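Local atomic coordinates of L-iditol 2-dehydrogenase (Clostridium scindens, PDB entry 4OH1), a protein that probably catalyses the zinc-dependent, NAD+-linked oxidation of L-iditol or related polyols, as a member of the zinc-containing alcohol dehydrogenase family. Residues Tyr153-Pro158 / Lys319-Glu324; Lys331-Asp336 / Ala343-Lys348; Val190-Leu195 / Ile309-Arg314. One frame throughout, in Å; residues are numbered along the deposited sequence.

Interaction 1 of 3, residues Tyr153-Pro158 / Lys319-Glu324. With ZN (zinc ion), chain B.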
loop_
_atom_site.group_PDB
_atom_site.type_symbol
_atom_site.label_atom_id
_atom_site.label_comp_id
_atom_site.label_asym_id
_atom_site.label_seq_id
_atom_site.Cartn_x
_atom_site.Cartn_y
_atom_site.Cartn_z
ATOM N N TYR A 153 2.153 -9.599 -29.529
ATOM C CA TYR A 153 3.219 -9.480 -28.496
ATOM C C TYR A 153 4.237 -8.419 -28.809
ATOM O O TYR A 153 5.008 -8.038 -27.957
ATOM C CB TYR A 153 3.889 -10.834 -28.213
ATOM C CG TYR A 153 2.988 -11.783 -27.422
ATOM C CD1 TYR A 153 2.001 -12.494 -28.043
ATOM C CD2 TYR A 153 3.138 -11.945 -26.054
ATOM C CE1 TYR A 153 1.161 -13.322 -27.320
ATOM C CE2 TYR A 153 2.347 -12.809 -25.349
ATOM C CZ TYR A 153 1.352 -13.484 -25.985
ATOM O OH TYR A 153 0.530 -14.310 -25.271
ATOM N N ALA A 154 4.267 -7.943 -30.044
ATOM C CA ALA A 154 5.037 -6.763 -30.350
ATOM C C ALA A 154 4.594 -5.561 -29.484
ATOM O O ALA A 154 5.320 -4.590 -29.335
ATOM C CB ALA A 154 4.862 -6.401 -31.797
ATOM N N LEU A 155 3.372 -5.600 -28.974
ATOM C CA LEU A 155 2.879 -4.494 -28.133
ATOM C C LEU A 155 3.152 -4.707 -26.679
ATOM O O LEU A 155 2.636 -3.941 -25.886
ATOM C CB LEU A 155 1.384 -4.219 -28.349
ATOM C CG LEU A 155 1.238 -3.248 -29.524
ATOM C CD1 LEU A 155 1.940 -3.708 -30.813
ATOM C CD2 LEU A 155 -0.230 -3.149 -29.778
ATOM N N VAL A 156 3.966 -5.693 -26.303
ATOM C CA VAL A 156 4.295 -5.877 -24.897
ATOM C C VAL A 156 4.863 -4.663 -24.219
ATOM O O VAL A 156 4.498 -4.371 -23.026
ATOM C CB VAL A 156 5.193 -7.099 -24.636
ATOM C CG1 VAL A 156 5.785 -7.078 -23.253
ATOM C CG2 VAL A 156 4.389 -8.386 -24.786
ATOM N N GLU A 157 5.734 -3.926 -24.891
ATOM C CA GLU A 157 6.418 -2.821 -24.204
ATOM C C GLU A 157 5.445 -1.665 -23.974
ATOM O O GLU A 157 5.403 -1.105 -22.889
ATOM C CB GLU A 157 7.682 -2.339 -24.926
ATOM C CG GLU A 157 8.464 -1.187 -24.180
ATOM C CD GLU A 157 7.886 0.188 -24.438
ATOM O OE1 GLU A 157 7.190 0.335 -25.467
ATOM O OE2 GLU A 157 8.045 1.117 -23.603
ATOM N N PRO A 158 4.684 -1.277 -24.979
ATOM C CA PRO A 158 3.764 -0.199 -24.643
ATOM C C PRO A 158 2.702 -0.599 -23.597
ATOM O O PRO A 158 2.320 0.244 -22.791
ATOM C CB PRO A 158 3.139 0.184 -25.967
ATOM C CG PRO A 158 3.446 -0.872 -26.880
ATOM C CD PRO A 158 4.721 -1.511 -26.406
ATOM N N LYS A 319 -8.523 -4.022 -31.969
ATOM C CA LYS A 319 -9.108 -2.710 -31.853
ATOM C C LYS A 319 -8.079 -1.617 -31.642
ATOM O O LYS A 319 -8.420 -0.481 -31.346
ATOM C CB LYS A 319 -9.981 -2.764 -30.602
ATOM C CG LYS A 319 -11.122 -3.751 -30.791
ATOM C CD LYS A 319 -12.050 -3.760 -29.622
ATOM C CE LYS A 319 -13.183 -4.706 -29.828
ATOM N NZ LYS A 319 -13.606 -5.093 -28.457
ATOM N N ILE A 320 -6.809 -1.968 -31.786
ATOM C CA ILE A 320 -5.728 -1.085 -31.459
ATOM C C ILE A 320 -4.718 -1.072 -32.580
ATOM O O ILE A 320 -4.358 0.005 -33.081
ATOM C CB ILE A 320 -5.082 -1.540 -30.152
ATOM C CG1 ILE A 320 -6.116 -1.437 -29.004
ATOM C CG2 ILE A 320 -3.838 -0.712 -29.852
ATOM C CD1 ILE A 320 -5.588 -1.825 -27.608
ATOM N N ILE A 321 -4.263 -2.261 -32.986
ATOM C CA ILE A 321 -3.383 -2.358 -34.128
ATOM C C ILE A 321 -4.225 -2.161 -35.332
ATOM O O ILE A 321 -4.995 -3.012 -35.661
ATOM C CB ILE A 321 -2.695 -3.686 -34.251
ATOM C CG1 ILE A 321 -1.811 -3.919 -33.040
ATOM C CG2 ILE A 321 -1.817 -3.645 -35.504
ATOM C CD1 ILE A 321 -1.373 -5.382 -32.820
ATOM N N GLN A 322 -4.089 -1.029 -35.987
ATOM C CA GLN A 322 -4.985 -0.725 -37.092
ATOM C C GLN A 322 -4.303 -0.816 -38.421
ATOM O O GLN A 322 -4.974 -0.739 -39.406
ATOM C CB GLN A 322 -5.544 0.678 -36.954
ATOM C CG GLN A 322 -6.201 0.878 -35.622
ATOM C CD GLN A 322 -7.112 2.042 -35.596
ATOM O OE1 GLN A 322 -6.696 3.195 -35.383
ATOM N NE2 GLN A 322 -8.395 1.756 -35.720
ATOM N N LYS A 323 -2.987 -0.969 -38.469
ATOM C CA LYS A 323 -2.295 -1.117 -39.752
ATOM C C LYS A 323 -1.125 -2.041 -39.577
ATOM O O LYS A 323 -0.411 -1.912 -38.599
ATOM C CB LYS A 323 -1.676 0.217 -40.186
ATOM C CG LYS A 323 -2.600 1.149 -40.826
ATOM C CD LYS A 323 -2.773 0.781 -42.271
ATOM C CE LYS A 323 -3.794 1.681 -42.903
ATOM N NZ LYS A 323 -3.818 1.282 -44.313
ATOM N N GLU A 324 -0.899 -2.902 -40.564
ATOM C CA GLU A 324 0.287 -3.723 -40.631
ATOM C C GLU A 324 0.904 -3.502 -41.992
ATOM O O GLU A 324 0.205 -3.562 -42.989
ATOM C CB GLU A 324 -0.088 -5.189 -40.492
ATOM C CG GLU A 324 1.067 -6.171 -40.803
ATOM C CD GLU A 324 0.669 -7.652 -40.611
ATOM O OE1 GLU A 324 -0.431 -7.879 -40.074
ATOM O OE2 GLU A 324 1.437 -8.572 -41.009
HETATM ZN ZN ZN B . 6.910 2.105 -26.558
HETATM O O HOH W 1 7.838 3.302 -24.711
HETATM O O HOH W 2 5.070 3.110 -25.410
#
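Leu-155 and Ile-321 meet in the interior of a zinc-dependent alcohol dehydrogenase fold, where the residue just before helix 156-168 packs against the start of strand 321-326 in the mixed sheet of the catalytic domain. The joint is wholly apolar and small, burying about 100 Å² in all. The CD2 branch of Leu-155 does the touching: it lies 3.7 Å from CG1 of Ile-321 and 3.9 Å from CD1 of the same residue, and therefore rests along the outer bond of the isoleucine, the two side chains crossing at a slant. Ile-321 offers this arm because its CG1 stands anti to the carbonyl carbon (chi1 -62°) and the chain then runs on extended. A looser touch, 4.4 Å from Leu-155 CD2 to Ile-320 CG2, widens the patch. Ile-320 in turn leans on Met-187, Met-188 and Gln-191 of helix 184-194, which places the contact at the seam with the coenzyme-binding Rossmann domain.

The backbone bonding here lies within the first segment. A type I turn from Tyr-153 to Val-156, closed by a hydrogen bond of 3.1 Å from Val-156 N to Tyr-153 O, places Leu-155 at the helix N-cap.

Metal coordination begins two residues further on, so the apolar contact and the zinc site are close neighbours in the chain and in space. The Leu-155 side chain comes within about 5 Å of that of Glu-75, which binds the zinc ion, as do His-74, Glu-157 and Cys-46. Bent at chi2 (-82°), Glu-157 presents one oxygen to the metal, OE1 at 2.1 Å from zinc. Its other oxygen, OE2, accepts a hydrogen bond of 2.5 Å from a water that is itself a zinc ligand.

Interaction 2 of 3, residues Lys331-Asp336 / Ala343-Lys348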
loop_
_atom_site.group_PDB
_atom_site.type_symbol
_atom_site.label_atom_id
_atom_site.label_comp_id
_atom_site.label_asym_id
_atom_site.label_seq_id
_atom_site.Cartn_x
_atom_site.Cartn_y
_atom_site.Cartn_z
ATOM N N LYS A 331 8.133 2.641 -46.059
ATOM C CA LYS A 331 7.864 4.011 -46.376
ATOM C C LYS A 331 6.392 4.328 -46.176
ATOM O O LYS A 331 6.088 5.369 -45.629
ATOM C CB LYS A 331 8.409 4.412 -47.758
ATOM C CG LYS A 331 9.901 4.791 -47.661
ATOM C CD LYS A 331 10.327 5.717 -48.760
ATOM C CE LYS A 331 11.227 5.095 -49.873
ATOM N NZ LYS A 331 12.672 5.125 -49.457
ATOM N N GLN A 332 5.486 3.439 -46.558
ATOM C CA GLN A 332 4.055 3.692 -46.329
ATOM C C GLN A 332 3.708 3.675 -44.851
ATOM O O GLN A 332 2.813 4.388 -44.423
ATOM C CB GLN A 332 3.176 2.677 -47.017
ATOM C CG GLN A 332 3.007 2.922 -48.487
ATOM C CD GLN A 332 2.952 1.621 -49.263
ATOM O OE1 GLN A 332 3.987 0.966 -49.473
ATOM N NE2 GLN A 332 1.742 1.218 -49.661
ATOM N N ALA A 333 4.406 2.846 -44.081
ATOM C CA ALA A 333 4.140 2.764 -42.674
ATOM C C ALA A 333 4.423 4.064 -42.016
ATOM O O ALA A 333 3.680 4.509 -41.132
ATOM C CB ALA A 333 4.963 1.669 -42.014
ATOM N N PHE A 334 5.533 4.667 -42.382
ATOM C CA PHE A 334 5.861 5.946 -41.789
ATOM C C PHE A 334 4.942 7.074 -42.339
ATOM O O PHE A 334 4.594 7.988 -41.593
ATOM C CB PHE A 334 7.373 6.196 -41.854
ATOM C CG PHE A 334 8.097 5.426 -40.812
ATOM C CD1 PHE A 334 8.178 5.910 -39.526
ATOM C CD2 PHE A 334 8.564 4.180 -41.071
ATOM C CE1 PHE A 334 8.755 5.190 -38.528
ATOM C CE2 PHE A 334 9.155 3.427 -40.076
ATOM C CZ PHE A 334 9.248 3.931 -38.796
ATOM N N GLU A 335 4.485 6.990 -43.587
ATOM C CA GLU A 335 3.442 7.942 -44.018
ATOM C C GLU A 335 2.211 7.796 -43.109
ATOM O O GLU A 335 1.691 8.788 -42.591
ATOM C CB GLU A 335 3.032 7.735 -45.459
ATOM C CG GLU A 335 4.074 8.104 -46.476
ATOM C CD GLU A 335 3.645 7.677 -47.913
ATOM O OE1 GLU A 335 2.409 7.598 -48.155
ATOM O OE2 GLU A 335 4.524 7.401 -48.787
ATOM N N ASP A 336 1.777 6.555 -42.882
ATOM C CA ASP A 336 0.632 6.302 -42.001
ATOM C C ASP A 336 0.879 6.838 -40.618
ATOM O O ASP A 336 0.023 7.456 -40.049
ATOM C CB ASP A 336 0.299 4.830 -41.947
ATOM C CG ASP A 336 -0.316 4.348 -43.208
ATOM O OD1 ASP A 336 -0.582 5.196 -44.063
ATOM O OD2 ASP A 336 -0.517 3.135 -43.385
ATOM N N ALA A 343 -4.151 4.168 -34.352
ATOM C CA ALA A 343 -3.780 3.983 -32.971
ATOM C C ALA A 343 -2.379 3.356 -32.874
ATOM O O ALA A 343 -1.509 3.897 -32.217
ATOM C CB ALA A 343 -4.825 3.152 -32.220
ATOM N N LYS A 344 -2.181 2.207 -33.510
ATOM C CA LYS A 344 -0.869 1.545 -33.560
ATOM C C LYS A 344 -0.660 0.935 -34.945
ATOM O O LYS A 344 -1.594 0.369 -35.549
ATOM C CB LYS A 344 -0.707 0.410 -32.520
ATOM C CG LYS A 344 -0.486 0.843 -31.083
ATOM C CD LYS A 344 0.764 1.664 -30.859
ATOM C CE LYS A 344 1.941 0.841 -30.461
ATOM N NZ LYS A 344 3.073 1.722 -30.030
ATOM N N ILE A 345 0.582 1.061 -35.408
ATOM C CA ILE A 345 1.037 0.483 -36.662
ATOM C C ILE A 345 2.131 -0.532 -36.404
ATOM O O ILE A 345 3.061 -0.261 -35.640
ATOM C CB ILE A 345 1.598 1.561 -37.559
ATOM C CG1 ILE A 345 0.533 2.623 -37.853
ATOM C CG2 ILE A 345 2.084 0.960 -38.884
ATOM C CD1 ILE A 345 1.131 3.999 -38.233
ATOM N N VAL A 346 2.013 -1.715 -37.031
ATOM C CA VAL A 346 3.080 -2.704 -36.938
ATOM C C VAL A 346 3.698 -2.993 -38.279
ATOM O O VAL A 346 3.025 -2.984 -39.314
ATOM C CB VAL A 346 2.661 -4.074 -36.299
ATOM C CG1 VAL A 346 2.280 -3.861 -34.903
ATOM C CG2 VAL A 346 1.504 -4.737 -37.060
ATOM N N ILE A 347 4.985 -3.309 -38.219
ATOM C CA ILE A 347 5.736 -3.699 -39.380
ATOM C C ILE A 347 6.177 -5.147 -39.292
ATOM O O ILE A 347 6.801 -5.538 -38.333
ATOM C CB ILE A 347 6.964 -2.830 -39.530
ATOM C CG1 ILE A 347 6.542 -1.384 -39.716
ATOM C CG2 ILE A 347 7.786 -3.309 -40.749
ATOM C CD1 ILE A 347 7.687 -0.408 -39.841
ATOM N N LYS A 348 5.909 -5.922 -40.320
ATOM C CA LYS A 348 6.366 -7.297 -40.333
ATOM C C LYS A 348 7.754 -7.340 -40.937
ATOM O O LYS A 348 7.922 -7.097 -42.113
ATOM C CB LYS A 348 5.415 -8.168 -41.110
ATOM C CG LYS A 348 5.721 -9.629 -40.883
ATOM C CD LYS A 348 4.571 -10.473 -41.368
ATOM C CE LYS A 348 4.708 -11.861 -40.820
ATOM N NZ LYS A 348 5.717 -12.595 -41.596
#
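Ala-333 turns its methyl group from helix 330-338 directly at Ile-345 and Ile-347, two residues on one face of strand 344-348. The pairing belongs to a beta-alpha-beta unit, in which this helix carries the chain from strand 321-326 to its parallel neighbour 344-348. Within the contact, helix and strand run almost exactly antiparallel, at 172°, with their axes 9.3 Å apart. The short alanine is what meets the strand at its middle: its CB sits 4.1 Å from Ile-347 CD1 and 4.3 Å from Ile-345 CG2, touching both isoleucines.

Phe-334 takes a different line. It leaves the helix pointing away from the strand, yet its ring comes back far enough for CE2 to lie 4.1 Å from Ile-347 CD1, the two side chains crossing at about a right angle. One methyl, Ile-347 CD1, thus meets both the alanine and the ring, which flank it on the helix side; Phe-334 also packs on Ile-45.

Ile-345 works at the other end of the patch. With CG1 anti to the carbonyl carbon (chi1 -59°), Ile-345 CD1 is sent over the helix backbone, 3.7 Å from Asp-336 C and 3.9 Å from Ala-333 O. The methylene of Asp-336 joins in, its CB 3.9 Å from Ile-345 CD1, while its carboxylate is engaged elsewhere, OD2 being hydrogen-bonded to NE2 of His-325 on strand 321-326.

No hydrogen bond crosses between helix and strand. The polar work is done around them, in the bonds of strand 344-348 to its neighbours and in the salt bridge of Lys-344 to the zinc ligand Glu-75, so the helix is seated on the sheet by the fit of methyl groups, a phenyl ring and an aspartate methylene.

Interaction 3 of 3, residues Val190-Leu195 / Ile309-Arg314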
loop_
_atom_site.group_PDB
_atom_site.type_symbol
_atom_site.label_atom_id
_atom_site.label_comp_id
_atom_site.label_asym_id
_atom_site.label_seq_id
_atom_site.Cartn_x
_atom_site.Cartn_y
_atom_site.Cartn_z
ATOM N N VAL A 190 -8.001 2.123 -21.856
ATOM C CA VAL A 190 -9.421 1.841 -21.804
ATOM C C VAL A 190 -9.611 0.371 -21.399
ATOM O O VAL A 190 -10.379 0.045 -20.467
ATOM C CB VAL A 190 -10.165 2.139 -23.109
ATOM C CG1 VAL A 190 -11.545 1.559 -23.094
ATOM C CG2 VAL A 190 -10.270 3.656 -23.343
ATOM N N GLN A 191 -8.923 -0.526 -22.086
ATOM C CA GLN A 191 -9.066 -1.955 -21.825
ATOM C C GLN A 191 -8.614 -2.306 -20.422
ATOM O O GLN A 191 -9.262 -3.117 -19.751
ATOM C CB GLN A 191 -8.348 -2.785 -22.863
ATOM C CG GLN A 191 -9.007 -2.660 -24.253
ATOM C CD GLN A 191 -8.575 -3.704 -25.258
ATOM O OE1 GLN A 191 -8.210 -4.811 -24.884
ATOM N NE2 GLN A 191 -8.698 -3.383 -26.545
ATOM N N LEU A 192 -7.519 -1.703 -19.983
ATOM C CA LEU A 192 -7.006 -1.947 -18.666
ATOM C C LEU A 192 -7.850 -1.341 -17.579
ATOM O O LEU A 192 -7.879 -1.897 -16.464
ATOM C CB LEU A 192 -5.564 -1.436 -18.507
ATOM C CG LEU A 192 -4.471 -2.184 -19.248
ATOM C CD1 LEU A 192 -3.213 -1.454 -19.076
ATOM C CD2 LEU A 192 -4.321 -3.625 -18.783
ATOM N N ALA A 193 -8.502 -0.212 -17.858
ATOM C CA ALA A 193 -9.414 0.373 -16.873
ATOM C C ALA A 193 -10.586 -0.580 -16.705
ATOM O O ALA A 193 -10.985 -0.811 -15.589
ATOM C CB ALA A 193 -9.907 1.740 -17.261
ATOM N N ARG A 194 -11.090 -1.193 -17.784
ATOM C CA ARG A 194 -12.120 -2.166 -17.605
ATOM C C ARG A 194 -11.683 -3.344 -16.736
ATOM O O ARG A 194 -12.461 -3.821 -15.885
ATOM C CB ARG A 194 -12.577 -2.740 -18.932
ATOM C CG ARG A 194 -13.432 -1.817 -19.715
ATOM C CD ARG A 194 -14.881 -2.076 -19.341
ATOM N NE ARG A 194 -15.819 -1.247 -20.071
ATOM C CZ ARG A 194 -17.140 -1.329 -19.952
ATOM N NH1 ARG A 194 -17.705 -2.224 -19.139
ATOM N NH2 ARG A 194 -17.904 -0.514 -20.653
ATOM N N LEU A 195 -10.441 -3.776 -16.943
ATOM C CA LEU A 195 -9.891 -4.979 -16.300
ATOM C C LEU A 195 -9.356 -4.633 -14.941
ATOM O O LEU A 195 -8.766 -5.472 -14.296
ATOM C CB LEU A 195 -8.752 -5.623 -17.118
ATOM C CG LEU A 195 -9.244 -6.200 -18.436
ATOM C CD1 LEU A 195 -8.088 -6.356 -19.377
ATOM C CD2 LEU A 195 -9.888 -7.530 -18.202
ATOM N N ILE A 309 3.281 -9.602 -20.440
ATOM C CA ILE A 309 3.193 -10.812 -21.243
ATOM C C ILE A 309 2.014 -11.650 -20.813
ATOM O O ILE A 309 1.271 -12.149 -21.669
ATOM C CB ILE A 309 4.500 -11.577 -21.144
ATOM C CG1 ILE A 309 5.586 -10.810 -21.907
ATOM C CG2 ILE A 309 4.340 -12.946 -21.671
ATOM C CD1 ILE A 309 6.990 -11.294 -21.673
ATOM N N ARG A 310 1.760 -11.747 -19.498
ATOM C CA ARG A 310 0.564 -12.509 -19.022
ATOM C C ARG A 310 -0.779 -11.882 -19.393
ATOM O O ARG A 310 -1.759 -12.593 -19.557
ATOM C CB ARG A 310 0.619 -12.750 -17.548
ATOM C CG ARG A 310 1.703 -13.717 -17.167
ATOM C CD ARG A 310 1.547 -14.148 -15.728
ATOM N NE ARG A 310 1.763 -13.064 -14.788
ATOM C CZ ARG A 310 2.958 -12.677 -14.372
ATOM N NH1 ARG A 310 4.030 -13.305 -14.820
ATOM N NH2 ARG A 310 3.106 -11.686 -13.505
HETATM N N MSE A 311 -0.802 -10.560 -19.568
HETATM C CA MSE A 311 -2.022 -9.816 -19.924
HETATM C C MSE A 311 -2.410 -9.868 -21.399
HETATM O O MSE A 311 -3.579 -9.681 -21.801
HETATM C CB MSE A 311 -1.845 -8.367 -19.575
HETATM C CG MSE A 311 -1.798 -8.112 -18.087
HETATM SE SE MSE A 311 -3.472 -8.652 -17.164
HETATM C CE MSE A 311 -4.894 -7.615 -18.035
ATOM N N ILE A 312 -1.430 -10.093 -22.232
ATOM C CA ILE A 312 -1.691 -10.076 -23.672
ATOM C C ILE A 312 -2.909 -10.892 -24.021
ATOM O O ILE A 312 -3.770 -10.356 -24.700
ATOM C CB ILE A 312 -0.485 -10.502 -24.524
ATOM C CG1 ILE A 312 0.703 -9.551 -24.347
ATOM C CG2 ILE A 312 -0.858 -10.616 -25.976
ATOM C CD1 ILE A 312 0.526 -8.211 -24.958
ATOM N N PRO A 313 -3.028 -12.149 -23.568
ATOM C CA PRO A 313 -4.277 -12.860 -23.960
ATOM C C PRO A 313 -5.588 -12.240 -23.417
ATOM O O PRO A 313 -6.669 -12.638 -23.851
ATOM C CB PRO A 313 -4.110 -14.282 -23.396
ATOM C CG PRO A 313 -2.652 -14.375 -23.005
ATOM C CD PRO A 313 -2.144 -12.986 -22.772
ATOM N N ARG A 314 -5.513 -11.337 -22.459
ATOM C CA ARG A 314 -6.705 -10.649 -21.961
ATOM C C ARG A 314 -7.041 -9.392 -22.750
ATOM O O ARG A 314 -8.052 -8.793 -22.515
ATOM C CB ARG A 314 -6.522 -10.207 -20.493
ATOM C CG ARG A 314 -6.471 -11.372 -19.461
ATOM C CD ARG A 314 -7.571 -12.468 -19.595
ATOM N NE ARG A 314 -7.788 -13.140 -18.295
ATOM C CZ ARG A 314 -8.176 -14.403 -18.093
ATOM N NH1 ARG A 314 -8.364 -15.229 -19.099
ATOM N NH2 ARG A 314 -8.424 -14.853 -16.852
HETATM O O HOH W 3 -9.526 -6.442 -23.170
#
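Met-311, present as selenomethionine, reaches from helix 305-311 to the end of helix 184-194, the helix that follows the first strand of the Rossmann domain. Its chain, bent at chi2 (-61°) and again at chi3, carries the terminal CE methyl to two leucines. Leu-195 meets it tip to tip, CD1 to CE at 3.7 Å; Leu-192 comes in at a slant, its CD2 4.1 Å from the same CE.

At Arg-314, in the short 3-10 segment that follows, the contact changes character. Leu-195 CD1 lies 4.0 Å from the carbonyl oxygen of Arg-314 and 4.3 Å from its CB, adding an apolar flank to a polar link. That link is a water, which donates to Gln-191 OE1 (2.7 Å) and to Arg-314 O (2.9 Å) and so bridges the segments. The amide of Gln-191 is anchored at both ends, its OE1 also receiving Asp-316 N and its NE2 bonding Asn-217. The guanidinium of Arg-314 heads away, toward the second subunit, where it forms a salt bridge with Asp-220 and a hydrogen bond to the backbone of Ala-198.

Methyl groups fill the join, while a bridging water serves the backbone carbonyl and the glutamine. Arg-314 so gives its carbonyl to the contact within the chain and its guanidinium to Asp-220 of the second subunit, which probably balances its charge, and the contact thus sits directly behind the subunit interface.

Overall arrangement
The three contacts grade from core to interface. Interactions 1 and 2 are buried, without any hydrogen bond across their segments, and share the sheet in which strands 321-326 and 344-348 are parallel neighbours: Lys-323 O lies 2.9 Å from Val-346 N, a probable hydrogen bond. Both are tied to the zinc site, interaction 1 by the ligand Glu-157 and interaction 2 through the Lys-344 salt bridge to Glu-75. Interaction 3 is partly buried, adds a bridging water to its methyl contacts and is met by other subunits. It touches interaction 1 through Ile-312, which packs on Tyr-153 and Val-156, and through Gln-191 on Ile-320. Interactions 2 and 3 stay about 9 Å apart at their nearest atoms.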